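Local coordinates for protein putative aminotransferase (Actinomadura melliaura, PDB 4ZWV) that probably transfers an amino group to a sugar with pyridoxal 5'-phosphate as cofactor, during biosynthesis of the aminopentose of the indolocarbazole AT2433, at residues P81-A86 with V129-Y134; W100-P105 with S336-D341; P278-L283 with V298-R303; Y294-K299 with V348-G353; A317-R322 with S342-M347. All coordinates share one frame; numbering follows the deposited sequence. Where two conformers were deposited one is given.

Contacts 1 and 2 tie loops after strands 123-129 and 97-100 of the large mixed sheet to the entry to helix 85-93 and the start of helix 338-344; their centres are about 14 Å apart and their segments alternate along the chain. Contact 1 closes before contacts 3, 4 and 5 open. Contacts 3 and 4 share Val-298 and Lys-299 and join strand 296-300 to its two neighbours in a three-stranded antiparallel sheet. Contact 5, about 10 Å from contact 4 between centres, shares contact 2's helix and nests inside the loop closed by contact 4. Contacts 1 and 4, bonded through Thr-132 and Tyr-294, sit beside His-164, a cofactor-binding residue; contacts 1 and 5 touch the second subunit.

Contact 1: P81-A86 with V129-Y134; sequences PLTFEA and VHWTGY
The indole of Trp-131 receives the backbone of Leu-82 and Thr-83 on one face and the methyl of Thr-132 on the opposite face. Leu-82 O stands 3.6 Å above the ring plane and over its centre. Beside it, Thr-83 CA sits over the six-membered ring, 3.8 Å from its centroid, which makes a CH-pi contact at 30° from the ring normal. At the rim, Trp-131 CZ3 is the atom closest to this backbone, 3.3 Å from Thr-83 CA. Phe-84 N approaches obliquely. Leu-82 has CG anti to its backbone N (chi1 -173°), and that branch meets the five-membered ring off-centre, with CG 3.7 Å from Trp-131 NE1. Thr-132 CG2 lies 3.5 Å above the plane on the other side, offset toward the rim. A second, smaller patch forms where Thr-83 OG1, in the conformer given, rests against both methyls of Val-129, 3.7 Å from CG1 and from CG2, while its polar bond goes to Thr-87 OG1. Trp-131 O accepts Thr-132 OG1 at 2.6 Å and Tyr-134 N from the opposite face of its plane, which helps fix the turn that follows the indole. The Trp-131 ring also meets His-164, a residue that binds pyridoxal 5'-phosphate, and Phe-84 makes an edge-to-face contact with Tyr-217 of the second subunit. Pairing the loop after strand 123-129 with the entry to helix 85-93, beyond the C-terminal ends of the neighbouring parallel strands 76-79 and 123-129, is consistent with the cofactor pocket of a fold type I aminotransferase.

Contact 2: W100-P105 with S336-D341; sequences WVDVDP and SLPGLD
Asp-102 meets the first turn of helix 338-344, giving the loop after strand 97-100, an outermost strand of the large sheet within this chain, a carboxylate grip on the backbone amides of a helix N-terminus. Leu-337 holds the N-cap position, and Pro-338 after it has no N-H to offer, so the carboxylate takes the next two. Gly-339 N reaches Asp-102 OD2 at 2.8 Å with an N-H...O angle of 152°. Leu-340 N reaches OD1 at the same length, 2.8 Å. Both donors come on the syn sides of their oxygens and close to the carboxylate plane. The negative group placed at the positive end of the helix dipole is probably stabilised there. Apolar contacts flank the clasp: Leu-337 CD1 touches Trp-100 CB at 4.0 Å, CD2 of the same leucine lies by the Asp-102 backbone, and Leu-340 CD1 touches Val-103 CG2 at 4.1 Å, the two side chains set at a slant. With no side chain, Gly-339 lets Val-103 O come to 3.7 Å from its CA. Asp-102 N is held by Asp-114 OD2. A third donor to the carboxylate, Val-103 N of the loop itself, meets Asp-102 OD1 on its anti side at 2.7 Å, 32° out of the carboxylate plane.

Contact 3: P278-L283 with V298-R303; sequences PGLELL and VKVDDR
Glu-281 has CG anti to its backbone N (chi1 -173°) with an extended chain, whereas Lys-299 has CG anti to its carbonyl carbon and bends at chi3 (-70°); as a pair on one face of the sheet they lie side by side and point the same way. The bend places CE 3.6 Å from Glu-281 OE1. Lys-299 NZ is also 3.6 Å from that OE1, a long salt bridge. Under these side chains the strands pair antiparallel. Glu-281 and Lys-299 form the hydrogen-bonded pair, Glu-281 N giving to Lys-299 O at 2.8 Å and Lys-299 N giving back to Glu-281 O. Leu-280 and Val-300 form the neighbouring non-hydrogen-bonded pair. On the face opposite Glu-281 and Lys-299, Leu-280 CD1 rests on Val-300 CG1 (3.9 Å) and on Val-298 CG2. Beyond the pair, Asp-301 N bonds to Gly-279 O at 2.9 Å. Strand 280-282 is one edge of the three-stranded sheet and strand 296-300 its middle. The Leu-283 side chain, in the conformer given, crosses that of Lys-299 at about a right angle, CD2 lying 3.9 Å from CE. One water accepts from NZ at 2.9 Å and donates weakly to Glu-281 OE1; a second water accepts from NZ and donates to Leu-282 O. Glu-281 OE1 also has a salt bridge to Arg-346 NH2, and Lys-299 NZ bonds to Pro-105 O. Two waters and one carbonyl oxygen thus match the three protons of a charged ammonium, so the lysine is probably held in its ionised form by these partners, with the glutamate adding mainly longer-range attraction.

Contact 4: Y294-K299 with V348-G353; sequences YVYDVK and VSLPVG
Ser-349 OG donates to Asp-297 OD1 at 2.7 Å, meeting the carboxylate oxygen on its syn side and 24° out of the carboxylate plane. The torsion of Ser-349, OG anti to the carbonyl carbon (chi1 -60°), sets the hydroxyl for this bond, and Val-295 CG2 packs on the same hydroxyl oxygen at 3.6 Å. Tyr-296, on the opposite face, meets Val-352 CB through its CB at 3.7 Å, and Leu-350 CD1 lies 4.1 Å from Val-298 CG2. Most of these side chains ride on the edge strand 347-350 and the middle strand 296-300 of a three-stranded antiparallel sheet, consistent with the small C-terminal domain of fold type I enzymes. Asp-297 and Ser-349 form a non-hydrogen-bonded pair, set between the hydrogen-bonded pairs Tyr-296 with Leu-350 and Val-298 with Val-348. Leu-350 N to Tyr-296 O is the shortest of the four backbone bonds, 2.7 Å. Past the last pair, a water accepts from Val-352 N at 2.9 Å and lies beside Tyr-294 O. Further out, Tyr-296 OH bonds Asp-271 OD1 and its ring meets Tyr-270 edge-to-face, so helix 243-273 helps set this face. Tyr-294 stacks on His-164, a pyridoxal 5'-phosphate binding residue.

Contact 5: A317-R322 with S342-M347; sequences AGLVSR and SVYDRM
Leu-319 splits its two methyls between Tyr-344 and Met-347. Its CG stands anti to the carbonyl carbon (chi1 -61°), and from that branch point CD1 comes 3.7 Å from Tyr-344 OH while CD2 comes 3.9 Å from Met-347 CG. Both partners cross the leucine at about a right angle, and CD1 approaches the tyrosine ring obliquely, 4.2 Å from its CZ. Tyr-344 has CG anti to the backbone N (chi1 -173°), and the ring carries its hydroxyl out to Arg-322. There OH lies 3.5 Å from Arg-322 CA and 3.6 Å from CG. Met-347, a selenomethionine in this crystal, has CG in the crowded position between backbone N and carbonyl carbon (chi1 61°), which brings that atom against Leu-319 CD2. This packing joins the loop following helix 303-312 to the segment leading from helix 338-344 into strand 347-350, where Val-343 O accepts from both Arg-346 N and Met-347 N, the latter residue opening the strand. Arg-322 is extended from CG to NE and crosses Tyr-344 obliquely, with the guanidinium and ring planes 15° apart. Its NE makes a salt bridge with Glu-326 and its NH1 bonds Tyr-230 O of the second subunit; the Tyr-344 hydroxyl is itself bonded to Arg-323 N. Within 342-347, Arg-346 NH1 reaches Ser-342 O at 3.3 Å, with the oxygen in the guanidinium plane.

Contact 1: P81-A86 with V129-Y134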
# COMPACT_ATOMS: atom_id res chain seq x y z
N PRO A 81 11.12 -19.50 -6.09
CA PRO A 81 9.74 -19.62 -5.60
C PRO A 81 9.64 -19.95 -4.12
O PRO A 81 8.52 -19.94 -3.59
CB PRO A 81 9.16 -20.75 -6.44
CG PRO A 81 10.33 -21.58 -6.83
CD PRO A 81 11.54 -20.67 -6.87
N LEU A 82 10.76 -20.22 -3.46
CA LEU A 82 10.74 -20.51 -2.03
C LEU A 82 10.85 -19.19 -1.28
O LEU A 82 11.91 -18.81 -0.76
CB LEU A 82 11.85 -21.48 -1.65
CG LEU A 82 11.78 -21.96 -0.20
CD1 LEU A 82 10.50 -22.74 0.04
CD2 LEU A 82 12.99 -22.81 0.16
N THR A 83 9.73 -18.48 -1.22
CA THR A 83 9.66 -17.22 -0.51
C THR A 83 8.20 -16.90 -0.27
O THR A 83 7.31 -17.64 -0.69
CB THR A 83 10.34 -16.08 -1.29
OG1 THR A 83 10.30 -14.86 -0.52
CG2 THR A 83 9.67 -15.86 -2.63
N PHE A 84 7.95 -15.80 0.44
CA PHE A 84 6.59 -15.33 0.65
C PHE A 84 6.12 -14.75 -0.68
O PHE A 84 6.91 -14.20 -1.44
CB PHE A 84 6.51 -14.30 1.77
CG PHE A 84 5.12 -13.80 2.03
CD1 PHE A 84 4.12 -14.68 2.42
CD2 PHE A 84 4.82 -12.45 1.90
CE1 PHE A 84 2.83 -14.24 2.66
CE2 PHE A 84 3.53 -12.00 2.15
CZ PHE A 84 2.53 -12.89 2.52
N GLU A 85 4.82 -14.87 -0.95
CA GLU A 85 4.28 -14.50 -2.26
C GLU A 85 4.56 -13.06 -2.66
O GLU A 85 4.70 -12.76 -3.85
CB GLU A 85 2.77 -14.76 -2.30
CG GLU A 85 2.37 -16.22 -2.53
CD GLU A 85 2.41 -17.08 -1.26
OE1 GLU A 85 2.81 -16.59 -0.18
OE2 GLU A 85 2.01 -18.26 -1.36
N ALA A 86 4.66 -12.16 -1.68
CA ALA A 86 4.93 -10.75 -1.97
C ALA A 86 6.15 -10.54 -2.86
O ALA A 86 6.13 -9.69 -3.74
CB ALA A 86 5.13 -9.98 -0.67
N VAL A 129 16.45 -13.47 -1.81
CA VAL A 129 15.75 -13.48 -0.53
C VAL A 129 16.62 -14.13 0.53
O VAL A 129 17.05 -15.28 0.38
CB VAL A 129 14.40 -14.22 -0.63
CG1 VAL A 129 13.68 -14.18 0.72
CG2 VAL A 129 13.52 -13.57 -1.69
N HIS A 130 16.88 -13.39 1.61
CA HIS A 130 17.62 -13.94 2.75
C HIS A 130 16.64 -14.77 3.58
O HIS A 130 16.19 -14.37 4.66
CB HIS A 130 18.26 -12.83 3.56
CG HIS A 130 19.16 -11.93 2.76
ND1 HIS A 130 20.34 -12.36 2.20
CD2 HIS A 130 19.04 -10.61 2.45
CE1 HIS A 130 20.92 -11.34 1.58
NE2 HIS A 130 20.15 -10.27 1.71
N TRP A 131 16.29 -15.93 3.03
CA TRP A 131 15.14 -16.70 3.47
C TRP A 131 15.28 -17.24 4.89
O TRP A 131 16.31 -17.82 5.24
CB TRP A 131 14.91 -17.84 2.47
CG TRP A 131 13.72 -18.71 2.75
CD1 TRP A 131 13.73 -20.06 2.99
CD2 TRP A 131 12.36 -18.30 2.79
NE1 TRP A 131 12.44 -20.51 3.18
CE2 TRP A 131 11.58 -19.45 3.07
CE3 TRP A 131 11.71 -17.07 2.63
CZ2 TRP A 131 10.19 -19.40 3.19
CZ3 TRP A 131 10.32 -17.03 2.75
CH2 TRP A 131 9.58 -18.19 3.02
N THR A 132 14.24 -17.02 5.69
CA THR A 132 14.17 -17.34 7.13
C THR A 132 15.22 -16.61 7.97
O THR A 132 15.36 -16.88 9.16
CB THR A 132 14.27 -18.87 7.43
OG1 THR A 132 15.61 -19.35 7.26
CG2 THR A 132 13.32 -19.66 6.54
N GLY A 133 15.92 -15.65 7.36
CA GLY A 133 16.88 -14.84 8.09
C GLY A 133 18.33 -15.13 7.77
O GLY A 133 19.23 -14.48 8.31
N TYR A 134 18.57 -16.10 6.88
CA TYR A 134 19.94 -16.51 6.56
C TYR A 134 20.46 -15.82 5.31
O TYR A 134 19.86 -15.93 4.25
CB TYR A 134 20.02 -18.03 6.40
CG TYR A 134 21.42 -18.54 6.14
CD1 TYR A 134 22.40 -18.42 7.11
CD2 TYR A 134 21.75 -19.15 4.94
CE1 TYR A 134 23.69 -18.89 6.90
CE2 TYR A 134 23.05 -19.63 4.71
CZ TYR A 134 24.00 -19.48 5.70
OH TYR A 134 25.28 -19.94 5.49

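Contact 2: W100-P105 with S336-D341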
# COMPACT_ATOMS: atom_id res chain seq x y z
N TRP A 100 12.03 -18.55 -12.82
CA TRP A 100 12.34 -19.19 -11.55
C TRP A 100 13.78 -19.69 -11.49
O TRP A 100 14.28 -20.27 -12.45
CB TRP A 100 11.42 -20.39 -11.28
CG TRP A 100 9.97 -20.07 -11.17
CD1 TRP A 100 8.96 -20.59 -11.93
CD2 TRP A 100 9.34 -19.18 -10.23
NE1 TRP A 100 7.75 -20.07 -11.53
CE2 TRP A 100 7.95 -19.21 -10.48
CE3 TRP A 100 9.82 -18.36 -9.19
CZ2 TRP A 100 7.04 -18.46 -9.74
CZ3 TRP A 100 8.91 -17.61 -8.46
CH2 TRP A 100 7.54 -17.66 -8.74
N VAL A 101 14.40 -19.45 -10.34
CA VAL A 101 15.72 -19.98 -10.03
C VAL A 101 15.57 -21.04 -8.94
O VAL A 101 14.75 -20.88 -8.02
CB VAL A 101 16.68 -18.87 -9.57
CG1 VAL A 101 18.10 -19.41 -9.34
CG2 VAL A 101 16.71 -17.75 -10.60
N ASP A 102 16.34 -22.11 -9.06
CA ASP A 102 16.27 -23.23 -8.14
C ASP A 102 16.81 -22.84 -6.77
O ASP A 102 17.37 -21.76 -6.58
CB ASP A 102 17.06 -24.41 -8.71
CG ASP A 102 16.52 -25.76 -8.26
OD1 ASP A 102 15.70 -25.83 -7.32
OD2 ASP A 102 16.92 -26.76 -8.89
N VAL A 103 16.61 -23.75 -5.83
CA VAL A 103 17.02 -23.60 -4.45
C VAL A 103 18.18 -24.54 -4.12
O VAL A 103 18.18 -25.70 -4.55
CB VAL A 103 15.83 -23.88 -3.51
CG1 VAL A 103 16.25 -23.90 -2.07
CG2 VAL A 103 14.72 -22.84 -3.74
N ASP A 104 19.17 -24.05 -3.38
CA ASP A 104 20.24 -24.89 -2.86
C ASP A 104 19.70 -25.72 -1.70
O ASP A 104 19.31 -25.16 -0.68
CB ASP A 104 21.42 -24.01 -2.41
CG ASP A 104 22.60 -24.83 -1.88
OD1 ASP A 104 22.51 -26.07 -1.83
OD2 ASP A 104 23.61 -24.21 -1.49
N PRO A 105 19.67 -27.06 -1.85
CA PRO A 105 19.12 -27.90 -0.78
C PRO A 105 19.86 -27.75 0.56
O PRO A 105 19.26 -28.00 1.60
CB PRO A 105 19.31 -29.33 -1.32
CG PRO A 105 19.40 -29.17 -2.79
CD PRO A 105 20.07 -27.84 -3.02
N SER A 336 11.48 -26.75 -14.40
CA SER A 336 11.96 -27.85 -13.56
C SER A 336 12.96 -27.33 -12.53
O SER A 336 13.97 -26.75 -12.89
CB SER A 336 12.60 -28.93 -14.42
OG SER A 336 13.17 -29.94 -13.60
N LEU A 337 12.66 -27.56 -11.26
CA LEU A 337 13.53 -27.12 -10.17
C LEU A 337 13.86 -28.31 -9.29
O LEU A 337 13.29 -28.47 -8.21
CB LEU A 337 12.86 -26.01 -9.35
CG LEU A 337 12.43 -24.77 -10.14
CD1 LEU A 337 11.62 -23.82 -9.26
CD2 LEU A 337 13.64 -24.05 -10.72
N PRO A 338 14.79 -29.16 -9.74
CA PRO A 338 15.07 -30.42 -9.05
C PRO A 338 15.66 -30.22 -7.65
O PRO A 338 15.43 -31.06 -6.78
CB PRO A 338 16.07 -31.12 -9.98
CG PRO A 338 16.69 -30.03 -10.76
CD PRO A 338 15.61 -28.99 -10.94
N GLY A 339 16.39 -29.13 -7.44
CA GLY A 339 16.93 -28.84 -6.12
C GLY A 339 15.81 -28.63 -5.11
O GLY A 339 15.76 -29.26 -4.06
N LEU A 340 14.89 -27.74 -5.46
CA LEU A 340 13.73 -27.50 -4.60
C LEU A 340 12.89 -28.77 -4.44
O LEU A 340 12.44 -29.09 -3.34
CB LEU A 340 12.89 -26.36 -5.15
CG LEU A 340 11.64 -25.98 -4.36
CD1 LEU A 340 11.99 -25.79 -2.88
CD2 LEU A 340 11.00 -24.72 -4.94
N ASP A 341 12.68 -29.50 -5.54
CA ASP A 341 11.93 -30.75 -5.48
C ASP A 341 12.53 -31.72 -4.45
O ASP A 341 11.80 -32.44 -3.78
CB ASP A 341 11.89 -31.45 -6.85
CG ASP A 341 11.06 -30.70 -7.89
OD1 ASP A 341 10.23 -29.84 -7.51
OD2 ASP A 341 11.24 -30.99 -9.09

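Contact 3: P278-L283 with V298-R303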
# COMPACT_ATOMS: atom_id res chain seq x y z
N PRO A 278 17.43 -39.67 14.08
CA PRO A 278 17.06 -40.43 12.89
C PRO A 278 15.95 -39.73 12.11
O PRO A 278 14.94 -39.33 12.71
CB PRO A 278 16.56 -41.76 13.46
CG PRO A 278 17.17 -41.85 14.81
CD PRO A 278 17.27 -40.45 15.32
N GLY A 279 16.14 -39.58 10.81
CA GLY A 279 15.12 -38.97 9.98
C GLY A 279 15.08 -37.45 10.01
O GLY A 279 14.18 -36.86 9.42
N LEU A 280 16.04 -36.82 10.68
CA LEU A 280 16.10 -35.36 10.72
C LEU A 280 17.48 -34.85 10.28
O LEU A 280 18.51 -35.28 10.80
CB LEU A 280 15.77 -34.84 12.13
CG LEU A 280 15.63 -33.31 12.23
CD1 LEU A 280 14.53 -32.93 13.21
CD2 LEU A 280 16.94 -32.66 12.65
N GLU A 281 17.47 -33.92 9.34
CA GLU A 281 18.69 -33.33 8.82
C GLU A 281 18.70 -31.84 9.11
O GLU A 281 17.74 -31.14 8.83
CB GLU A 281 18.81 -33.60 7.31
CG GLU A 281 20.13 -33.17 6.70
CD GLU A 281 20.22 -33.52 5.23
OE1 GLU A 281 19.16 -33.73 4.60
OE2 GLU A 281 21.35 -33.59 4.70
N LEU A 282 19.79 -31.36 9.71
CA LEU A 282 19.95 -29.94 9.99
C LEU A 282 20.53 -29.20 8.78
O LEU A 282 21.14 -29.82 7.90
CB LEU A 282 20.88 -29.74 11.19
CG LEU A 282 20.47 -30.38 12.52
CD1 LEU A 282 21.54 -30.15 13.56
CD2 LEU A 282 19.14 -29.81 13.00
N LEU A 283 20.29 -27.90 8.72
CA LEU A 283 20.93 -27.07 7.70
C LEU A 283 22.28 -26.57 8.24
O LEU A 283 22.36 -26.07 9.36
CB LEU A 283 20.03 -25.89 7.33
CG LEU A 283 18.79 -26.30 6.52
CD1 LEU A 283 17.81 -25.16 6.42
CD2 LEU A 283 19.20 -26.79 5.14
N VAL A 298 14.42 -27.38 9.44
CA VAL A 298 15.05 -28.70 9.35
C VAL A 298 14.43 -29.46 8.19
O VAL A 298 13.45 -29.00 7.59
CB VAL A 298 14.89 -29.52 10.66
CG1 VAL A 298 15.58 -28.81 11.83
CG2 VAL A 298 13.43 -29.76 10.98
N LYS A 299 15.00 -30.61 7.85
CA LYS A 299 14.43 -31.46 6.82
C LYS A 299 14.17 -32.84 7.42
O LYS A 299 15.06 -33.40 8.05
CB LYS A 299 15.37 -31.54 5.61
CG LYS A 299 15.53 -30.21 4.88
CD LYS A 299 16.60 -30.26 3.79
CE LYS A 299 18.00 -30.37 4.37
NZ LYS A 299 19.07 -30.34 3.32
N VAL A 300 12.97 -33.37 7.25
CA VAL A 300 12.63 -34.65 7.87
C VAL A 300 12.07 -35.70 6.92
O VAL A 300 11.42 -35.37 5.92
CB VAL A 300 11.59 -34.47 9.03
CG1 VAL A 300 12.17 -33.63 10.14
CG2 VAL A 300 10.29 -33.87 8.51
N ASP A 301 12.35 -36.97 7.23
CA ASP A 301 11.70 -38.12 6.61
C ASP A 301 10.33 -38.32 7.24
O ASP A 301 10.12 -37.98 8.41
CB ASP A 301 12.54 -39.38 6.79
CG ASP A 301 13.92 -39.26 6.20
OD1 ASP A 301 14.11 -38.45 5.27
OD2 ASP A 301 14.82 -39.99 6.66
N ASP A 302 9.40 -38.89 6.47
CA ASP A 302 8.02 -39.13 6.92
C ASP A 302 7.43 -37.89 7.56
O ASP A 302 6.98 -37.91 8.71
CB ASP A 302 7.95 -40.31 7.90
CG ASP A 302 6.53 -40.86 8.04
OD1 ASP A 302 5.60 -40.32 7.41
OD2 ASP A 302 6.35 -41.84 8.81
N ARG A 303 7.46 -36.78 6.83
CA ARG A 303 6.97 -35.52 7.36
C ARG A 303 5.49 -35.51 7.77
O ARG A 303 5.14 -34.82 8.72
CB ARG A 303 7.24 -34.40 6.36
CG ARG A 303 7.07 -33.01 6.96
CD ARG A 303 7.35 -31.92 5.95
NE ARG A 303 6.41 -32.00 4.83
CZ ARG A 303 6.50 -31.27 3.73
NH1 ARG A 303 7.47 -30.37 3.60
NH2 ARG A 303 5.61 -31.42 2.75
O HOH W 1 18.82 -32.45 1.40
O HOH W 2 21.35 -29.94 5.04

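Contact 4: Y294-K299 with V348-G353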
# COMPACT_ATOMS: atom_id res chain seq x y z
N TYR A 294 14.30 -16.07 11.72
CA TYR A 294 12.87 -15.81 11.76
C TYR A 294 12.13 -17.08 12.19
O TYR A 294 11.23 -17.04 13.02
CB TYR A 294 12.42 -15.33 10.38
CG TYR A 294 10.96 -15.00 10.22
CD1 TYR A 294 10.36 -14.03 11.01
CD2 TYR A 294 10.20 -15.63 9.24
CE1 TYR A 294 9.02 -13.70 10.83
CE2 TYR A 294 8.87 -15.31 9.06
CZ TYR A 294 8.29 -14.35 9.86
OH TYR A 294 6.97 -14.03 9.68
N VAL A 295 12.55 -18.21 11.60
CA VAL A 295 12.12 -19.55 12.02
C VAL A 295 13.36 -20.44 11.95
O VAL A 295 14.39 -20.01 11.44
CB VAL A 295 10.99 -20.13 11.12
CG1 VAL A 295 9.71 -19.31 11.25
CG2 VAL A 295 11.44 -20.21 9.67
N TYR A 296 13.25 -21.67 12.44
CA TYR A 296 14.37 -22.61 12.40
C TYR A 296 14.00 -23.79 11.51
O TYR A 296 13.10 -24.56 11.83
CB TYR A 296 14.72 -23.08 13.83
CG TYR A 296 15.95 -23.95 13.90
CD1 TYR A 296 17.20 -23.40 14.10
CD2 TYR A 296 15.85 -25.33 13.76
CE1 TYR A 296 18.35 -24.20 14.15
CE2 TYR A 296 16.98 -26.14 13.81
CZ TYR A 296 18.22 -25.56 14.01
OH TYR A 296 19.35 -26.36 14.06
N ASP A 297 14.68 -23.92 10.38
CA ASP A 297 14.36 -24.96 9.41
C ASP A 297 15.11 -26.27 9.64
O ASP A 297 16.30 -26.26 9.98
CB ASP A 297 14.64 -24.49 7.98
CG ASP A 297 13.58 -23.55 7.45
OD1 ASP A 297 12.58 -23.33 8.16
OD2 ASP A 297 13.75 -23.05 6.32
N VAL A 298 14.42 -27.38 9.44
CA VAL A 298 15.05 -28.70 9.35
C VAL A 298 14.43 -29.46 8.19
O VAL A 298 13.45 -29.00 7.59
CB VAL A 298 14.89 -29.52 10.66
CG1 VAL A 298 15.58 -28.81 11.83
CG2 VAL A 298 13.43 -29.76 10.98
N LYS A 299 15.00 -30.61 7.85
CA LYS A 299 14.43 -31.46 6.82
C LYS A 299 14.17 -32.84 7.42
O LYS A 299 15.06 -33.40 8.05
CB LYS A 299 15.37 -31.54 5.61
CG LYS A 299 15.53 -30.21 4.88
CD LYS A 299 16.60 -30.26 3.79
CE LYS A 299 18.00 -30.37 4.37
NZ LYS A 299 19.07 -30.34 3.32
N VAL A 348 10.59 -28.41 7.10
CA VAL A 348 9.64 -27.96 8.12
C VAL A 348 10.29 -26.88 9.00
O VAL A 348 11.45 -27.00 9.39
CB VAL A 348 9.13 -29.14 8.98
CG1 VAL A 348 10.28 -29.98 9.49
CG2 VAL A 348 8.25 -28.63 10.14
N SER A 349 9.54 -25.81 9.26
CA SER A 349 10.01 -24.68 10.06
C SER A 349 9.55 -24.87 11.51
O SER A 349 8.39 -25.18 11.76
CB SER A 349 9.47 -23.35 9.52
OG SER A 349 9.88 -23.11 8.18
N LEU A 350 10.47 -24.66 12.44
CA LEU A 350 10.20 -24.81 13.87
C LEU A 350 10.22 -23.47 14.60
O LEU A 350 10.95 -22.56 14.21
CB LEU A 350 11.22 -25.76 14.51
CG LEU A 350 11.29 -27.16 13.92
CD1 LEU A 350 12.43 -27.95 14.55
CD2 LEU A 350 9.97 -27.87 14.13
N PRO A 351 9.42 -23.34 15.66
CA PRO A 351 9.46 -22.11 16.45
C PRO A 351 10.83 -21.88 17.07
O PRO A 351 11.40 -22.82 17.64
CB PRO A 351 8.41 -22.35 17.55
CG PRO A 351 7.52 -23.42 17.01
CD PRO A 351 8.42 -24.30 16.18
N VAL A 352 11.35 -20.66 16.98
CA VAL A 352 12.68 -20.40 17.50
C VAL A 352 12.77 -19.01 18.15
O VAL A 352 13.81 -18.62 18.67
CB VAL A 352 13.73 -20.56 16.37
CG1 VAL A 352 13.71 -19.35 15.45
CG2 VAL A 352 15.13 -20.78 16.94
N GLY A 353 11.67 -18.27 18.14
CA GLY A 353 11.70 -16.88 18.57
C GLY A 353 11.80 -16.57 20.06
O GLY A 353 11.88 -17.47 20.90
O HOH W 3 10.08 -18.81 15.08

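Contact 5: A317-R322 with S342-M347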
# COMPACT_ATOMS: atom_id res chain seq x y z
N ALA A 317 4.34 -26.15 13.61
CA ALA A 317 5.46 -26.42 12.71
C ALA A 317 4.95 -26.62 11.29
O ALA A 317 3.94 -27.29 11.07
CB ALA A 317 6.23 -27.66 13.19
N GLY A 318 5.64 -26.03 10.32
CA GLY A 318 5.23 -26.22 8.94
C GLY A 318 5.92 -25.27 7.98
O GLY A 318 7.09 -24.94 8.16
N LEU A 319 5.17 -24.85 6.96
CA LEU A 319 5.70 -23.98 5.93
C LEU A 319 5.37 -22.52 6.22
O LEU A 319 4.31 -22.21 6.75
CB LEU A 319 5.12 -24.37 4.57
CG LEU A 319 5.42 -25.77 4.04
CD1 LEU A 319 4.53 -26.07 2.84
CD2 LEU A 319 6.88 -25.86 3.67
N VAL A 320 6.28 -21.63 5.84
CA VAL A 320 6.01 -20.21 5.86
C VAL A 320 5.04 -19.87 4.72
O VAL A 320 4.11 -19.07 4.89
CB VAL A 320 7.32 -19.40 5.74
CG1 VAL A 320 7.03 -17.90 5.63
CG2 VAL A 320 8.24 -19.70 6.93
N SER A 321 5.27 -20.47 3.56
CA SER A 321 4.42 -20.31 2.39
C SER A 321 4.45 -21.56 1.53
O SER A 321 5.36 -22.38 1.64
CB SER A 321 4.86 -19.10 1.54
OG SER A 321 4.48 -17.88 2.14
N ARG A 322 3.46 -21.69 0.65
CA ARG A 322 3.54 -22.68 -0.43
C ARG A 322 4.58 -22.20 -1.44
O ARG A 322 4.69 -21.00 -1.71
CB ARG A 322 2.17 -22.85 -1.11
CG ARG A 322 2.15 -23.88 -2.20
CD ARG A 322 0.78 -23.96 -2.88
NE ARG A 322 0.73 -25.08 -3.82
CZ ARG A 322 -0.37 -25.52 -4.42
NH1 ARG A 322 -1.54 -24.95 -4.16
NH2 ARG A 322 -0.30 -26.54 -5.27
N SER A 342 13.85 -31.72 -4.33
CA SER A 342 14.51 -32.71 -3.46
C SER A 342 14.35 -32.39 -1.98
O SER A 342 14.64 -33.25 -1.14
CB SER A 342 16.01 -32.82 -3.80
OG SER A 342 16.74 -31.71 -3.30
N VAL A 343 13.90 -31.19 -1.64
CA VAL A 343 13.72 -30.82 -0.24
C VAL A 343 12.30 -30.37 0.13
O VAL A 343 11.97 -30.27 1.32
CB VAL A 343 14.70 -29.70 0.18
CG1 VAL A 343 16.13 -30.22 0.16
CG2 VAL A 343 14.55 -28.48 -0.72
N TYR A 344 11.47 -30.07 -0.86
CA TYR A 344 10.19 -29.42 -0.56
C TYR A 344 9.22 -30.30 0.24
O TYR A 344 8.40 -29.78 1.00
CB TYR A 344 9.52 -28.94 -1.84
CG TYR A 344 8.28 -28.11 -1.58
CD1 TYR A 344 8.38 -26.86 -0.97
CD2 TYR A 344 7.02 -28.57 -1.94
CE1 TYR A 344 7.25 -26.09 -0.74
CE2 TYR A 344 5.89 -27.81 -1.71
CZ TYR A 344 6.01 -26.58 -1.10
OH TYR A 344 4.88 -25.83 -0.88
N ASP A 345 9.33 -31.62 0.09
CA ASP A 345 8.46 -32.53 0.82
C ASP A 345 9.08 -32.92 2.16
O ASP A 345 8.49 -33.69 2.91
CB ASP A 345 8.19 -33.80 0.01
CG ASP A 345 7.33 -33.54 -1.20
OD1 ASP A 345 6.37 -32.75 -1.09
OD2 ASP A 345 7.61 -34.13 -2.27
N ARG A 346 10.25 -32.37 2.45
CA ARG A 346 10.96 -32.68 3.68
C ARG A 346 11.06 -31.50 4.63
O ARG A 346 11.16 -31.68 5.85
CB ARG A 346 12.36 -33.20 3.37
CG ARG A 346 12.38 -34.54 2.66
CD ARG A 346 13.72 -34.78 1.99
NE ARG A 346 14.80 -34.81 2.98
CZ ARG A 346 16.00 -34.29 2.78
NH1 ARG A 346 16.29 -33.68 1.64
NH2 ARG A 346 16.92 -34.38 3.74
N MSE A 347 11.03 -30.29 4.09
CA MSE A 347 11.31 -29.13 4.92
C MSE A 347 10.20 -28.84 5.91
O MSE A 347 9.00 -29.00 5.62
CB MSE A 347 11.57 -27.89 4.05
CG MSE A 347 10.41 -27.51 3.19
SE MSE A 347 10.84 -25.92 2.15
CE MSE A 347 12.27 -26.58 1.06